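LPXTG cell wall surface protein (Streptococcus gordonii, PDB 4IGB) is anchored to the cell wall and probably acts as an adhesin, the fragment here comprising its two N-terminal domains, N1 and N2. Local coordinates at residues E341-S352 against S387-N398. Residues are numbered along the deposited sequence; the frame is centred on the assembly and turned at random.
Sequences ERLDYKELKVES and SDIIITYKTATN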
loop_
_atom_site.group_PDB
_atom_site.type_symbol
_atom_site.label_atom_id
_atom_site.label_comp_id
_atom_site.label_asym_id
_atom_site.label_seq_id
_atom_site.Cartn_x
_atom_site.Cartn_y
_atom_site.Cartn_z
ATOM N N GLU B 341 -9.493 -28.748 16.545
ATOM C CA GLU B 341 -10.643 -29.255 17.306
ATOM C C GLU B 341 -10.303 -30.406 18.248
ATOM O O GLU B 341 -11.061 -30.701 19.176
ATOM C CB GLU B 341 -11.779 -29.666 16.356
ATOM C CG GLU B 341 -12.544 -28.457 15.833
ATOM C CD GLU B 341 -13.431 -28.764 14.641
ATOM O OE1 GLU B 341 -13.391 -29.913 14.142
ATOM O OE2 GLU B 341 -14.164 -27.846 14.204
ATOM N N ARG B 342 -9.166 -31.051 18.007
ATOM C CA ARG B 342 -8.713 -32.144 18.861
ATOM C C ARG B 342 -8.046 -31.637 20.142
ATOM O O ARG B 342 -7.553 -32.434 20.950
ATOM C CB ARG B 342 -7.766 -33.061 18.086
ATOM C CG ARG B 342 -8.469 -33.802 16.959
ATOM C CD ARG B 342 -7.477 -34.448 16.030
ATOM N NE ARG B 342 -6.770 -33.474 15.205
ATOM C CZ ARG B 342 -5.905 -33.817 14.263
ATOM N NH1 ARG B 342 -5.649 -35.099 14.055
ATOM N NH2 ARG B 342 -5.302 -32.891 13.533
ATOM N N LEU B 343 -8.032 -30.315 20.317
ATOM C CA LEU B 343 -7.432 -29.696 21.491
ATOM C C LEU B 343 -8.461 -28.943 22.314
ATOM O O LEU B 343 -9.348 -28.290 21.763
ATOM C CB LEU B 343 -6.338 -28.709 21.078
ATOM C CG LEU B 343 -5.048 -29.205 20.426
ATOM C CD1 LEU B 343 -4.170 -27.990 20.068
ATOM C CD2 LEU B 343 -4.285 -30.193 21.320
ATOM N N ASP B 344 -8.336 -29.029 23.634
ATOM C CA ASP B 344 -9.056 -28.130 24.523
ATOM C C ASP B 344 -8.117 -27.015 25.012
ATOM O O ASP B 344 -7.040 -27.290 25.548
ATOM C CB ASP B 344 -9.594 -28.881 25.742
ATOM C CG ASP B 344 -10.643 -29.924 25.382
ATOM O OD1 ASP B 344 -11.310 -29.771 24.330
ATOM O OD2 ASP B 344 -10.789 -30.897 26.158
ATOM N N TYR B 345 -8.537 -25.768 24.844
ATOM C CA TYR B 345 -7.813 -24.631 25.398
ATOM C C TYR B 345 -7.918 -24.628 26.919
ATOM O O TYR B 345 -9.016 -24.690 27.464
ATOM C CB TYR B 345 -8.370 -23.319 24.844
ATOM C CG TYR B 345 -7.922 -22.090 25.615
ATOM C CD1 TYR B 345 -6.620 -21.609 25.502
ATOM C CD2 TYR B 345 -8.797 -21.418 26.461
ATOM C CE1 TYR B 345 -6.202 -20.488 26.214
ATOM C CE2 TYR B 345 -8.393 -20.300 27.174
ATOM C CZ TYR B 345 -7.093 -19.837 27.045
ATOM O OH TYR B 345 -6.690 -18.727 27.753
ATOM N N LYS B 346 -6.782 -24.536 27.602
ATOM C CA LYS B 346 -6.779 -24.514 29.069
ATOM C C LYS B 346 -6.623 -23.111 29.664
ATOM O O LYS B 346 -7.492 -22.648 30.403
ATOM C CB LYS B 346 -5.713 -25.464 29.623
ATOM C CG LYS B 346 -6.059 -26.922 29.384
ATOM C CD LYS B 346 -4.857 -27.829 29.595
ATOM C CE LYS B 346 -4.312 -27.787 31.022
ATOM N NZ LYS B 346 -3.281 -28.851 31.184
ATOM N N GLU B 347 -5.524 -22.435 29.339
ATOM C CA GLU B 347 -5.279 -21.085 29.840
ATOM C C GLU B 347 -4.075 -20.536 29.114
ATOM O O GLU B 347 -3.431 -21.258 28.357
ATOM C CB GLU B 347 -4.969 -21.128 31.332
ATOM C CG GLU B 347 -3.760 -21.993 31.618
ATOM C CD GLU B 347 -3.457 -22.131 33.096
ATOM O OE1 GLU B 347 -4.177 -22.875 33.782
ATOM O OE2 GLU B 347 -2.490 -21.507 33.569
ATOM N N LEU B 348 -3.758 -19.268 29.355
ATOM C CA LEU B 348 -2.574 -18.656 28.752
ATOM C C LEU B 348 -1.989 -17.581 29.656
ATOM O O LEU B 348 -2.674 -17.064 30.539
ATOM C CB LEU B 348 -2.925 -18.024 27.400
ATOM C CG LEU B 348 -3.878 -16.835 27.462
ATOM C CD1 LEU B 348 -3.152 -15.563 27.890
ATOM C CD2 LEU B 348 -4.527 -16.620 26.107
ATOM N N LYS B 349 -0.741 -17.209 29.394
ATOM C CA LYS B 349 -0.120 -16.091 30.091
ATOM C C LYS B 349 0.576 -15.194 29.069
ATOM O O LYS B 349 0.955 -15.647 27.985
ATOM C CB LYS B 349 0.880 -16.580 31.155
ATOM C CG LYS B 349 2.166 -17.163 30.590
ATOM C CD LYS B 349 3.185 -17.512 31.686
ATOM C CE LYS B 349 4.329 -18.368 31.118
ATOM N NZ LYS B 349 5.279 -18.881 32.173
ATOM N N VAL B 350 0.733 -13.928 29.423
ATOM C CA VAL B 350 1.304 -12.930 28.529
ATOM C C VAL B 350 2.463 -12.242 29.236
ATOM O O VAL B 350 2.302 -11.760 30.355
ATOM C CB VAL B 350 0.258 -11.858 28.174
ATOM C CG1 VAL B 350 0.810 -10.886 27.145
ATOM C CG2 VAL B 350 -1.055 -12.512 27.679
ATOM N N GLU B 351 3.629 -12.217 28.597
ATOM C CA GLU B 351 4.822 -11.603 29.179
ATOM C C GLU B 351 5.421 -10.620 28.194
ATOM O O GLU B 351 5.299 -10.797 26.984
ATOM C CB GLU B 351 5.896 -12.655 29.457
ATOM C CG GLU B 351 5.472 -13.804 30.353
ATOM C CD GLU B 351 6.483 -14.934 30.361
ATOM O OE1 GLU B 351 6.631 -15.611 29.319
ATOM O OE2 GLU B 351 7.133 -15.149 31.406
ATOM N N SER B 352 6.094 -9.603 28.719
ATOM C CA SER B 352 6.857 -8.680 27.895
ATOM C C SER B 352 7.918 -7.994 28.749
ATOM O O SER B 352 7.628 -7.508 29.840
ATOM C CB SER B 352 5.944 -7.630 27.272
ATOM O OG SER B 352 6.663 -6.846 26.337
ATOM N N SER B 387 9.003 -3.715 23.668
ATOM C CA SER B 387 9.523 -5.076 23.706
ATOM C C SER B 387 8.514 -6.104 23.203
ATOM O O SER B 387 7.304 -5.868 23.237
ATOM C CB SER B 387 9.995 -5.439 25.117
ATOM O OG SER B 387 11.034 -4.562 25.530
ATOM N N ASP B 388 9.031 -7.229 22.719
ATOM C CA ASP B 388 8.199 -8.324 22.234
ATOM C C ASP B 388 7.145 -8.696 23.265
ATOM O O ASP B 388 7.383 -8.626 24.470
ATOM C CB ASP B 388 9.055 -9.559 21.973
ATOM C CG ASP B 388 9.919 -9.437 20.727
ATOM O OD1 ASP B 388 9.904 -8.382 20.045
ATOM O OD2 ASP B 388 10.634 -10.418 20.438
ATOM N N ILE B 389 5.983 -9.114 22.788
ATOM C CA ILE B 389 4.961 -9.653 23.673
ATOM C C ILE B 389 4.970 -11.153 23.479
ATOM O O ILE B 389 4.994 -11.622 22.351
ATOM C CB ILE B 389 3.585 -9.077 23.340
ATOM C CG1 ILE B 389 3.628 -7.552 23.500
ATOM C CG2 ILE B 389 2.497 -9.752 24.181
ATOM C CD1 ILE B 389 2.350 -6.843 23.105
ATOM N N ILE B 390 4.990 -11.899 24.579
ATOM C CA ILE B 390 5.115 -13.347 24.519
ATOM C C ILE B 390 3.875 -13.965 25.123
ATOM O O ILE B 390 3.564 -13.721 26.290
ATOM C CB ILE B 390 6.304 -13.855 25.357
ATOM C CG1 ILE B 390 7.537 -12.968 25.167
ATOM C CG2 ILE B 390 6.601 -15.308 25.060
ATOM C CD1 ILE B 390 7.979 -12.858 23.766
ATOM N N ILE B 391 3.169 -14.780 24.348
ATOM C CA ILE B 391 1.968 -15.413 24.873
ATOM C C ILE B 391 2.151 -16.910 24.879
ATOM O O ILE B 391 2.484 -17.510 23.853
ATOM C CB ILE B 391 0.723 -15.071 24.050
ATOM C CG1 ILE B 391 0.556 -13.558 23.943
ATOM C CG2 ILE B 391 -0.503 -15.751 24.640
ATOM C CD1 ILE B 391 -0.605 -13.156 23.103
ATOM N N THR B 392 1.932 -17.514 26.041
ATOM C CA THR B 392 2.059 -18.955 26.165
ATOM C C THR B 392 0.688 -19.592 26.391
ATOM O O THR B 392 0.029 -19.308 27.381
ATOM C CB THR B 392 3.030 -19.303 27.306
ATOM O OG1 THR B 392 4.269 -18.629 27.061
ATOM C CG2 THR B 392 3.281 -20.798 27.360
ATOM N N TYR B 393 0.266 -20.444 25.461
ATOM C CA TYR B 393 -1.049 -21.073 25.527
ATOM C C TYR B 393 -0.936 -22.524 25.949
ATOM O O TYR B 393 -0.264 -23.324 25.290
ATOM C CB TYR B 393 -1.731 -21.051 24.160
ATOM C CG TYR B 393 -1.793 -19.703 23.460
ATOM C CD1 TYR B 393 -2.922 -18.902 23.553
ATOM C CD2 TYR B 393 -0.742 -19.261 22.660
ATOM C CE1 TYR B 393 -2.999 -17.696 22.882
ATOM C CE2 TYR B 393 -0.814 -18.047 21.983
ATOM C CZ TYR B 393 -1.942 -17.273 22.099
ATOM O OH TYR B 393 -2.025 -16.068 21.433
ATOM N N LYS B 394 -1.601 -22.872 27.038
ATOM C CA LYS B 394 -1.672 -24.254 27.463
ATOM C C LYS B 394 -2.936 -24.894 26.899
ATOM O O LYS B 394 -4.040 -24.388 27.107
ATOM C CB LYS B 394 -1.686 -24.336 28.996
ATOM C CG LYS B 394 -0.371 -23.955 29.661
ATOM C CD LYS B 394 -0.472 -24.079 31.184
ATOM C CE LYS B 394 0.875 -23.848 31.862
ATOM N NZ LYS B 394 0.773 -23.882 33.351
ATOM N N THR B 395 -2.768 -25.992 26.168
ATOM C CA THR B 395 -3.906 -26.791 25.722
ATOM C C THR B 395 -3.647 -28.261 26.040
ATOM O O THR B 395 -2.546 -28.633 26.468
ATOM C CB THR B 395 -4.150 -26.673 24.200
ATOM O OG1 THR B 395 -3.120 -27.370 23.496
ATOM C CG2 THR B 395 -4.170 -25.226 23.755
ATOM N N ALA B 396 -4.659 -29.101 25.825
ATOM C CA ALA B 396 -4.474 -30.547 25.921
ATOM C C ALA B 396 -5.432 -31.265 24.977
ATOM O O ALA B 396 -6.574 -30.865 24.832
ATOM C CB ALA B 396 -4.657 -31.025 27.361
ATOM N N THR B 397 -4.954 -32.318 24.327
ATOM C CA THR B 397 -5.799 -33.095 23.436
ATOM C C THR B 397 -7.047 -33.577 24.169
ATOM O O THR B 397 -7.025 -33.770 25.388
ATOM C CB THR B 397 -5.044 -34.295 22.864
ATOM O OG1 THR B 397 -4.595 -35.134 23.940
ATOM C CG2 THR B 397 -3.840 -33.815 22.073
ATOM N N ASN B 398 -8.142 -33.727 23.425
ATOM C CA ASN B 398 -9.384 -34.271 23.970
ATOM C C ASN B 398 -9.675 -35.621 23.324
ATOM O O ASN B 398 -8.847 -36.153 22.587
ATOM C CB ASN B 398 -10.548 -33.304 23.760
ATOM C CG ASN B 398 -10.759 -32.964 22.300
ATOM O OD1 ASN B 398 -10.742 -33.843 21.442
ATOM N ND2 ASN B 398 -10.920 -31.677 22.007
HETATM O O HOH W 1 4.087 -16.183 27.959
#
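Asn398 and Asp344 meet at one end of an antiparallel strand pair that illustrates how a beta ladder absorbs an extra residue. The amide nitrogen ND2 of Asn398 is shared between two acceptors, both lying in the amide plane: Glu341 O at 3.0 Å and Asp344 OD1 at 3.0 Å. ND2 meets OD1 from above the carboxylate plane, the carboxylate and amide planes being turned 47° apart. With CG between backbone N and carbonyl carbon (chi1 58°), the Asn398 amide folds back toward the backbone carbonyl of Arg342, while OD1 is held by Lys400 N.

Midway along, Lys346 and Glu347 both face Lys394 in a classic beta bulge. Lys394 O takes the N-H of Lys346, N to O 2.8 Å, and a weak bond from Glu347 N, which lies 3.3 Å from Lys394 O. At the bulge itself the side chains of Glu347 and Lys394 run side by side, their charged ends, OE2 and NZ, 4.0 Å apart, too far for a salt bridge. On that same face a water bridges Glu351 OE1, Ile390 O and Thr392 OG1. The other face carries the apolar contacts: Leu348 lays CD2 3.7 Å from Tyr393 CE1, and Val350 CG1 sits 3.6 Å from Ile389 CG2. At the far end a chi1 of -172° swings Ser352 OG away from its own backbone nitrogen, and the hydroxyl donates to Asp388 O at 2.7 Å from above the carbonyl plane.

Strands 363-368 and 371-376 pack against Leu348, with Tyr363 also reaching Val350, on the apolar side of this N2 domain, whose family belongs to the adhesin clan. Strand 389-397 lies between strands 343-352 and 310-317, both antiparallel to it.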